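Local coordinates for protein glycerol kinase, putative (Plasmodium falciparum, PDB 2W40) that probably phosphorylates glycerol with ATP to give sn-glycerol 3-phosphate, as a glycerol kinase of the FGGY family, at residues S251-Q256 / T292-F297; G80-R85 / L446-L451. All coordinates share one frame; numbering follows the deposited sequence. Where two conformers were deposited one is given.

Contact 1: S251-Q256 / T292-F297; sequences SACIGQ and TICYKF. With EDO (1,2-ethanediol), chain B.
C253 and I254, on the last turn of helix 248-255, lie against C294 and Y295 at the end of strand 290-295 and F297 just beyond it, with the CA atoms of C253 and C294 7.5 Å apart. The two cysteines meet through sulfur. C253 SG is 3.9 Å from C294 SG, a van der Waals contact and far too long for a disulfide. With chi1 at -156°, C294 swings its sulfur away from its own N and alongside both CB and SG of C253. C253 also packs on K265 and I258, and C294 on A306.

I254 makes the second half of the contact. It is modelled in two conformers. In one, an extended chain (chi2 177°) puts CD1 first. That CD1 lies 3.7 Å from F297 CE1 and almost as close to CZ, and approaches the ring obliquely. The two side chains come from opposite directions. In the same conformer Y295 adds its CB, 4.2 Å from I254 CD1. This CB sits in plane at the edge of the F297 ring. L451 of helix 443-455 touches both I254 and F297. The tyrosine hydroxyl is used elsewhere, in a hydrogen bond with N277.

K296 points elsewhere. Its extended chain carries NZ to a molecule of 1,2-ethanediol, probably from the crystallisation liquor. NZ donates to both hydroxyls, at 3.0 Å to O1 and 3.1 Å to O2 of the diol. D299 holds the same molecule.

C294 and Y295 both face K304 on the neighbouring strand and form a classic beta bulge. It lies on an edge strand of the seven-stranded sheet. The contact thus packs the helix that follows strand 241-247 of one sheet against the other sheet, within the two-domain actin-like fold of FGGY kinases.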
loop_
_atom_site.group_PDB
_atom_site.type_symbol
_atom_site.label_atom_id
_atom_site.label_comp_id
_atom_site.label_asym_id
_atom_site.label_seq_id
_atom_site.Cartn_x
_atom_site.Cartn_y
_atom_site.Cartn_z
ATOM N N SER C 251 -0.464 26.914 -21.157
ATOM C CA SER C 251 0.149 28.126 -20.515
ATOM C C SER C 251 1.630 27.876 -20.241
ATOM O O SER C 251 2.477 28.728 -20.507
ATOM C CB SER C 251 -0.606 28.600 -19.283
ATOM O OG SER C 251 -0.306 29.928 -18.981
ATOM N N ALA C 252 1.956 26.707 -19.726
ATOM C CA ALA C 252 3.310 26.333 -19.430
ATOM C C ALA C 252 4.189 26.239 -20.686
ATOM O O ALA C 252 5.434 26.507 -20.638
ATOM C CB ALA C 252 3.284 24.988 -18.685
ATOM N N CYS C 253 3.635 25.852 -21.831
ATOM C CA CYS C 253 4.290 25.937 -23.165
ATOM C C CYS C 253 4.689 27.359 -23.523
ATOM O O CYS C 253 5.807 27.593 -23.968
ATOM C CB CYS C 253 3.424 25.410 -24.284
ATOM S SG CYS C 253 3.011 23.650 -24.130
ATOM N N ILE C 254 3.821 28.319 -23.199
ATOM C CA ILE C 254 4.174 29.699 -23.501
ATOM C C ILE C 254 5.235 30.176 -22.495
ATOM O O ILE C 254 6.212 30.819 -22.919
ATOM C CB ILE C 254 2.944 30.608 -23.567
ATOM C CG1 ILE C 254 1.999 30.180 -24.688
ATOM C CG2 ILE C 254 3.325 32.075 -23.866
ATOM C CD1 ILE C 254 0.720 31.031 -24.717
ATOM N N GLY C 255 5.070 29.875 -21.231
ATOM C CA GLY C 255 6.092 30.188 -20.225
ATOM C C GLY C 255 7.456 29.547 -20.392
ATOM O O GLY C 255 8.452 30.102 -19.877
ATOM N N GLN C 256 7.498 28.422 -21.106
ATOM C CA GLN C 256 8.783 27.722 -21.358
ATOM C C GLN C 256 9.310 28.191 -22.763
ATOM O O GLN C 256 10.347 27.669 -23.240
ATOM C CB GLN C 256 8.565 26.242 -21.366
ATOM C CG GLN C 256 8.354 25.529 -20.069
ATOM C CD GLN C 256 9.661 25.139 -19.406
ATOM O OE1 GLN C 256 9.697 24.248 -18.578
ATOM N NE2 GLN C 256 10.673 25.831 -19.717
ATOM N N THR C 292 -3.912 18.205 -29.498
ATOM C CA THR C 292 -4.535 19.352 -28.872
ATOM C C THR C 292 -4.019 20.669 -29.518
ATOM O O THR C 292 -3.162 20.649 -30.402
ATOM C CB THR C 292 -4.295 19.303 -27.334
ATOM O OG1 THR C 292 -5.144 20.238 -26.702
ATOM C CG2 THR C 292 -2.758 19.624 -27.020
ATOM N N ILE C 293 -4.656 21.741 -29.168
ATOM C CA ILE C 293 -4.249 23.057 -29.621
ATOM C C ILE C 293 -3.128 23.526 -28.653
ATOM O O ILE C 293 -3.324 23.423 -27.405
ATOM C CB ILE C 293 -5.351 24.111 -29.561
ATOM C CG1 ILE C 293 -6.556 23.777 -30.440
ATOM C CG2 ILE C 293 -4.742 25.486 -29.868
ATOM C CD1 ILE C 293 -6.274 23.744 -31.845
ATOM N N CYS C 294 -1.949 23.916 -29.150
ATOM C CA CYS C 294 -0.949 24.514 -28.297
ATOM C C CYS C 294 -1.291 25.971 -27.926
ATOM O O CYS C 294 -1.359 26.336 -26.722
ATOM C CB CYS C 294 0.416 24.419 -28.942
ATOM S SG CYS C 294 1.800 24.481 -27.765
ATOM N N TYR C 295 -1.555 26.810 -28.929
ATOM C CA TYR C 295 -1.998 28.193 -28.701
ATOM C C TYR C 295 -2.451 28.755 -30.045
ATOM O O TYR C 295 -2.060 28.259 -31.100
ATOM C CB TYR C 295 -0.862 29.022 -28.041
ATOM C CG TYR C 295 0.496 28.892 -28.738
ATOM C CD1 TYR C 295 0.762 29.576 -29.928
ATOM C CD2 TYR C 295 1.441 27.999 -28.293
ATOM C CE1 TYR C 295 1.954 29.356 -30.584
ATOM C CE2 TYR C 295 2.647 27.834 -28.964
ATOM C CZ TYR C 295 2.893 28.526 -30.092
ATOM O OH TYR C 295 4.134 28.340 -30.803
ATOM N N LYS C 296 -3.205 29.841 -29.988
ATOM C CA LYS C 296 -3.590 30.681 -31.118
ATOM C C LYS C 296 -3.736 32.025 -30.485
ATOM O O LYS C 296 -4.720 32.320 -29.914
ATOM C CB LYS C 296 -4.925 30.230 -31.764
ATOM C CG LYS C 296 -5.401 31.083 -32.941
ATOM C CD LYS C 296 -6.708 30.638 -33.484
ATOM C CE LYS C 296 -7.319 31.719 -34.272
ATOM N NZ LYS C 296 -8.535 31.350 -35.044
ATOM N N PHE C 297 -2.730 32.876 -30.649
ATOM C CA PHE C 297 -2.783 34.139 -29.944
ATOM C C PHE C 297 -3.950 35.051 -30.427
ATOM O O PHE C 297 -4.668 35.615 -29.598
ATOM C CB PHE C 297 -1.394 34.919 -30.070
ATOM C CG PHE C 297 -0.292 34.402 -29.197
ATOM C CD1 PHE C 297 -0.187 33.092 -28.829
ATOM C CD2 PHE C 297 0.703 35.242 -28.756
ATOM C CE1 PHE C 297 0.850 32.600 -28.086
ATOM C CE2 PHE C 297 1.735 34.750 -27.952
ATOM C CZ PHE C 297 1.819 33.409 -27.652
HETATM C C1 EDO B . -10.436 31.481 -31.873
HETATM O O1 EDO B . -10.326 30.407 -32.862
HETATM C C2 EDO B . -11.239 32.646 -32.438
HETATM O O2 EDO B . -10.371 33.251 -33.398
#

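Contact 2: G80-R85 / L446-L451; sequences GITNQR and LGAAVL
G80 and A448 hold the close part of this contact. Their CA atoms are 4.9 Å apart, and the carbonyl oxygen A448 O stands 3.8 Å from G80 CA. The glycine has no side chain, so the helix backbone comes right up to the strand. The axes of strand 80-83 and helix 446-451 approach to 6.9 Å and run roughly antiparallel, at 146°.

A448 CB is the apolar point of the helix. It lies 4.3 Å from I81 N and 4.1 Å from T82 CG2, and rests on the strand backbone. A chi1 of -166° sends the T82 hydroxyl to hydrogen-bond I246 O on the adjacent strand and leaves the methyl CG2 facing the alanine. A448 and A449 also touch S8 of strand 3-11. Small residues let the helix lie close to two neighbouring strands.

Strand 74-83 is inside the six-stranded sheet, between strands 3-11 and 241-247. Helix 443-455 follows strand 435-438 of the other sheet. It crosses over to pack on the first, consistent with the paired helices at the domain junction of the actin-like ATPase fold.

Beyond T82 the two segments diverge. At the far end of the helix segment, L451 CD1 stays 6.1 Å from I81 O, the nearest that its side chain comes to the strand segment, and the leucine packs on C223. N83, Q84 and R85 leave the helix altogether, yet are buried. The chain runs on to R85, whose backbone N donates to a bound glycerol and whose guanidinium makes a salt bridge with E308.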
loop_
_atom_site.group_PDB
_atom_site.type_symbol
_atom_site.label_atom_id
_atom_site.label_comp_id
_atom_site.label_asym_id
_atom_site.label_seq_id
_atom_site.Cartn_x
_atom_site.Cartn_y
_atom_site.Cartn_z
ATOM N N GLY C 80 -4.546 37.911 -16.754
ATOM C CA GLY C 80 -4.549 36.640 -17.522
ATOM C C GLY C 80 -5.059 35.499 -16.614
ATOM O O GLY C 80 -4.845 35.498 -15.395
ATOM N N ILE C 81 -5.804 34.592 -17.245
ATOM C CA ILE C 81 -6.442 33.492 -16.573
ATOM C C ILE C 81 -5.924 32.182 -17.148
ATOM O O ILE C 81 -5.880 31.989 -18.380
ATOM C CB ILE C 81 -7.970 33.560 -16.720
ATOM C CG1 ILE C 81 -8.437 34.759 -15.894
ATOM C CG2 ILE C 81 -8.619 32.242 -16.262
ATOM C CD1 ILE C 81 -9.901 35.056 -15.885
ATOM N N THR C 82 -5.512 31.257 -16.255
ATOM C CA THR C 82 -5.221 29.897 -16.645
ATOM C C THR C 82 -5.745 28.944 -15.620
ATOM O O THR C 82 -6.026 29.347 -14.487
ATOM C CB THR C 82 -3.682 29.749 -16.938
ATOM O OG1 THR C 82 -3.471 28.531 -17.618
ATOM C CG2 THR C 82 -2.826 29.875 -15.688
ATOM N N ASN C 83 -5.927 27.699 -16.011
ATOM C CA ASN C 83 -6.757 26.818 -15.179
ATOM C C ASN C 83 -6.576 25.364 -15.473
ATOM O O ASN C 83 -6.216 24.988 -16.576
ATOM C CB ASN C 83 -8.240 27.106 -15.531
ATOM C CG ASN C 83 -8.522 26.887 -17.043
ATOM O OD1 ASN C 83 -8.093 27.711 -17.888
ATOM N ND2 ASN C 83 -9.348 25.803 -17.395
ATOM N N GLN C 84 -6.815 24.552 -14.451
ATOM C CA GLN C 84 -6.992 23.126 -14.585
ATOM C C GLN C 84 -8.051 22.903 -15.707
ATOM O O GLN C 84 -9.156 23.515 -15.680
ATOM C CB GLN C 84 -7.516 22.552 -13.250
ATOM C CG GLN C 84 -8.700 23.263 -12.635
ATOM C CD GLN C 84 -9.539 22.417 -11.666
ATOM O OE1 GLN C 84 -9.650 21.199 -11.826
ATOM N NE2 GLN C 84 -10.203 23.089 -10.729
ATOM N N ARG C 85 -7.691 22.084 -16.672
ATOM C CA ARG C 85 -8.494 21.846 -17.844
ATOM C C ARG C 85 -9.556 20.726 -17.519
ATOM O O ARG C 85 -9.438 20.084 -16.459
ATOM C CB ARG C 85 -7.606 21.470 -18.980
ATOM C CG ARG C 85 -6.568 22.561 -19.339
ATOM C CD ARG C 85 -5.465 22.110 -20.363
ATOM N NE ARG C 85 -4.799 20.964 -19.796
ATOM C CZ ARG C 85 -4.036 20.111 -20.479
ATOM N NH1 ARG C 85 -3.719 20.368 -21.749
ATOM N NH2 ARG C 85 -3.647 18.971 -19.927
ATOM N N LEU C 446 3.267 32.282 -15.509
ATOM C CA LEU C 446 4.087 33.126 -16.372
ATOM C C LEU C 446 3.504 33.162 -17.790
ATOM O O LEU C 446 3.409 34.255 -18.411
ATOM C CB LEU C 446 5.513 32.610 -16.358
ATOM C CG LEU C 446 6.537 33.363 -17.090
ATOM C CD1 LEU C 446 6.617 34.774 -16.649
ATOM C CD2 LEU C 446 7.833 32.519 -16.955
ATOM N N GLY C 447 3.028 32.032 -18.319
ATOM C CA GLY C 447 2.477 32.061 -19.657
ATOM C C GLY C 447 1.217 32.924 -19.814
ATOM O O GLY C 447 1.052 33.635 -20.797
ATOM N N ALA C 448 0.373 32.939 -18.784
ATOM C CA ALA C 448 -0.840 33.720 -18.765
ATOM C C ALA C 448 -0.520 35.214 -18.662
ATOM O O ALA C 448 -1.245 36.044 -19.222
ATOM C CB ALA C 448 -1.762 33.300 -17.623
ATOM N N ALA C 449 0.535 35.558 -17.927
ATOM C CA ALA C 449 0.934 36.969 -17.805
ATOM C C ALA C 449 1.461 37.416 -19.138
ATOM O O ALA C 449 1.229 38.527 -19.541
ATOM C CB ALA C 449 1.984 37.064 -16.706
ATOM N N VAL C 450 2.181 36.527 -19.839
ATOM C CA VAL C 450 2.678 36.835 -21.196
ATOM C C VAL C 450 1.507 37.148 -22.163
ATOM O O VAL C 450 1.538 38.188 -22.887
ATOM C CB VAL C 450 3.682 35.750 -21.770
ATOM C CG1 VAL C 450 3.946 35.948 -23.311
ATOM C CG2 VAL C 450 4.987 35.713 -20.887
ATOM N N LEU C 451 0.512 36.267 -22.181
ATOM C CA LEU C 451 -0.553 36.474 -23.110
ATOM C C LEU C 451 -1.313 37.782 -22.774
ATOM O O LEU C 451 -1.618 38.561 -23.667
ATOM C CB LEU C 451 -1.522 35.249 -23.123
ATOM C CG LEU C 451 -1.067 33.905 -23.634
ATOM C CD1 LEU C 451 -2.116 32.848 -23.110
ATOM C CD2 LEU C 451 -0.914 33.946 -25.107
#

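How the contacts relate
Contacts 1 and 2 are neighbours in the interior, with centres about 9 Å apart, and contact 1 is nested in the loop closed by contact 2. They use different helices, 248-255 and 443-455, and strands from different sheets. Each helix follows a strand of one sheet and packs on the other. The helices touch each other through S251, whose OG bonds T444 O. S251 CB also lies near T82 OG1. Contact 1 joins sulfur, aliphatic and aromatic side chains and has one partly exposed member, F297. Contact 2 is wholly buried and relies on glycine, alanine and backbone atoms.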